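Local coordinates for KaiC domain-containing protein (Pyrococcus horikoshii, PDB 2ZTS), which probably binds ATP, as a KaiC-like protein of the P-loop ATPase family, at the interface of chains A and B. Numbering follows the deposited sequence. Chains: chain A/B, Putative uncharacterized protein PH0186.

The interface of chains A and B. Residues chain A 189, 193, 196-197, 202, 221-222; chain B 38-39, 68, 180, 191.
On chain A the backbone runs through a short 3-10 helix, 195-198, and along strand 214-223, while chain B answers with loop residues, among them B:Thr39 in the glycine-rich P-loop that grips nucleotide phosphates. The patch illustrates how neighbouring subunits of a KaiC-like assembly can meet beside a nucleotide site, although the structure alone does not prove the hexamer in solution. A:Phe197, its CG anti to the carbonyl carbon (chi1 -67°), pushes its ring between three polar side chains of chain B. A:Phe197 CZ meets B:Glu180 OE2 at 3.7 Å, tip to tip, with ring and carboxylate turned only 20° apart. B:Glu68 crosses obliquely, its carboxylate plane 55° from the ring; its OE2 lies at the ring edge, in plane, and B:Glu68 OE1 is 3.6 Å from A:Phe197 CD1. B:Arg191 comes from the CE2 side, its guanidinium nearly perpendicular to the ring, and its NH1 donates to A:Gly193 O over 2.9 Å, on a carbonyl lone pair. An alanine in place of A:Phe197 would probably loosen this junction, since the ring edge that meets both glutamates and the arginine would be lost. B:Glu180 OE2 is also gripped by B:Thr39 OG1 at 2.6 Å, from above the carboxylate plane, and by a water that reaches A:Glu196 OE2; this link may ease the repulsion expected between nearly coplanar carboxylates. The methyl CG2 of B:Thr39 rests against A:Lys222 CD at 3.9 Å, so the lysine's extended chain contributes its aliphatic part here. A:Arg221, bent at chi2 and chi3, reaches out across the interface so that NH1 donates close to its guanidinium plane to the carbonyl B:Thr39 O, 3.0 Å away.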
loop_
_atom_site.group_PDB
_atom_site.type_symbol
_atom_site.label_atom_id
_atom_site.label_comp_id
_atom_site.label_asym_id
_atom_site.label_seq_id
_atom_site.Cartn_x
_atom_site.Cartn_y
_atom_site.Cartn_z
ATOM N N LEU A 189 -9.289 12.144 0.327
ATOM C CA LEU A 189 -10.263 13.167 -0.037
ATOM C C LEU A 189 -10.339 13.487 -1.524
ATOM O O LEU A 189 -11.396 13.923 -2.023
ATOM C CB LEU A 189 -9.899 14.445 0.691
ATOM C CG LEU A 189 -11.059 15.412 0.885
ATOM C CD1 LEU A 189 -12.114 14.762 1.773
ATOM C CD2 LEU A 189 -10.535 16.712 1.509
ATOM N N GLY A 193 -4.375 14.164 -4.275
ATOM C CA GLY A 193 -3.897 14.779 -3.049
ATOM C C GLY A 193 -3.497 16.220 -3.195
ATOM O O GLY A 193 -2.790 16.761 -2.346
ATOM N N GLU A 196 -7.346 19.845 -3.100
ATOM C CA GLU A 196 -7.766 20.490 -1.839
ATOM C C GLU A 196 -6.869 21.652 -1.471
ATOM O O GLU A 196 -7.303 22.543 -0.793
ATOM C CB GLU A 196 -7.808 19.481 -0.674
ATOM C CG GLU A 196 -6.461 18.770 -0.412
ATOM C CD GLU A 196 -6.399 17.370 -1.046
ATOM O OE1 GLU A 196 -6.798 17.206 -2.220
ATOM O OE2 GLU A 196 -5.956 16.424 -0.368
ATOM N N PHE A 197 -5.631 21.713 -1.954
ATOM C CA PHE A 197 -4.835 22.897 -1.682
ATOM C C PHE A 197 -5.198 24.136 -2.504
ATOM O O PHE A 197 -4.643 25.199 -2.244
ATOM C CB PHE A 197 -3.352 22.593 -1.862
ATOM C CG PHE A 197 -2.848 21.636 -0.841
ATOM C CD1 PHE A 197 -2.410 22.091 0.360
ATOM C CD2 PHE A 197 -2.946 20.280 -1.056
ATOM C CE1 PHE A 197 -2.003 21.195 1.323
ATOM C CE2 PHE A 197 -2.522 19.388 -0.138
ATOM C CZ PHE A 197 -2.041 19.845 1.075
ATOM N N VAL A 202 -14.742 22.315 0.876
ATOM C CA VAL A 202 -14.797 20.958 0.399
ATOM C C VAL A 202 -16.139 20.313 0.735
ATOM O O VAL A 202 -16.597 20.346 1.875
ATOM C CB VAL A 202 -13.696 20.103 0.996
ATOM C CG1 VAL A 202 -13.770 18.728 0.458
ATOM C CG2 VAL A 202 -12.315 20.755 0.784
ATOM N N ARG A 221 -17.128 19.323 4.646
ATOM C CA ARG A 221 -15.857 19.051 5.363
ATOM C C ARG A 221 -15.205 20.368 5.746
ATOM O O ARG A 221 -14.645 20.494 6.811
ATOM C CB ARG A 221 -14.908 18.217 4.463
ATOM C CG ARG A 221 -13.547 17.858 5.066
ATOM C CD ARG A 221 -13.587 17.069 6.352
ATOM N NE ARG A 221 -13.069 15.719 6.161
ATOM C CZ ARG A 221 -11.787 15.358 6.302
ATOM N NH1 ARG A 221 -10.816 16.235 6.632
ATOM N NH2 ARG A 221 -11.461 14.089 6.087
ATOM N N LYS A 222 -15.308 21.341 4.856
ATOM C CA LYS A 222 -14.766 22.653 5.071
ATOM C C LYS A 222 -15.374 23.708 4.213
ATOM O O LYS A 222 -15.906 23.402 3.209
ATOM C CB LYS A 222 -13.301 22.612 4.553
ATOM C CG LYS A 222 -12.479 23.895 4.582
ATOM C CD LYS A 222 -11.045 23.682 3.959
ATOM C CE LYS A 222 -10.187 24.922 4.104
ATOM N NZ LYS A 222 -8.734 24.669 4.079
ATOM N N GLY B 38 -5.665 17.035 8.843
ATOM C CA GLY B 38 -6.313 16.959 7.529
ATOM C C GLY B 38 -6.877 18.263 7.099
ATOM O O GLY B 38 -6.936 19.227 7.861
ATOM N N THR B 39 -7.378 18.282 5.868
ATOM C CA THR B 39 -8.061 19.425 5.339
ATOM C C THR B 39 -9.188 19.882 6.232
ATOM O O THR B 39 -10.118 19.165 6.505
ATOM C CB THR B 39 -8.676 19.059 3.994
ATOM O OG1 THR B 39 -7.640 18.523 3.154
ATOM C CG2 THR B 39 -9.141 20.309 3.272
ATOM N N GLU B 68 -0.526 29.462 0.948
ATOM C CA GLU B 68 -1.800 28.830 0.668
ATOM C C GLU B 68 -2.838 29.884 0.186
ATOM O O GLU B 68 -3.804 29.547 -0.474
ATOM C CB GLU B 68 -2.234 27.991 1.867
ATOM C CG GLU B 68 -3.337 26.934 1.553
ATOM C CD GLU B 68 -3.120 25.522 2.066
ATOM O OE1 GLU B 68 -4.177 24.746 1.992
ATOM O OE2 GLU B 68 -1.952 25.165 2.497
ATOM N N GLU B 180 -0.181 18.909 6.275
ATOM C CA GLU B 180 -1.463 18.291 6.104
ATOM C C GLU B 180 -1.330 16.839 5.619
ATOM O O GLU B 180 -0.735 16.569 4.580
ATOM C CB GLU B 180 -2.265 19.156 5.151
ATOM C CG GLU B 180 -3.669 18.688 4.852
ATOM C CD GLU B 180 -4.538 19.758 4.189
ATOM O OE1 GLU B 180 -4.553 20.924 4.765
ATOM O OE2 GLU B 180 -5.161 19.417 3.090
ATOM N N ARG B 191 2.685 15.121 5.864
ATOM C CA ARG B 191 2.522 14.805 4.460
ATOM C C ARG B 191 3.715 13.980 3.933
ATOM O O ARG B 191 3.520 13.053 3.168
ATOM C CB ARG B 191 2.415 16.082 3.626
ATOM C CG ARG B 191 1.875 15.789 2.195
ATOM C CD ARG B 191 1.400 17.019 1.472
ATOM N NE ARG B 191 1.529 16.847 0.024
ATOM C CZ ARG B 191 0.588 16.427 -0.843
ATOM N NH1 ARG B 191 -0.637 16.139 -0.474
ATOM N NH2 ARG B 191 0.918 16.283 -2.124
HETATM O O HOH W 1 -4.479 17.086 2.050
#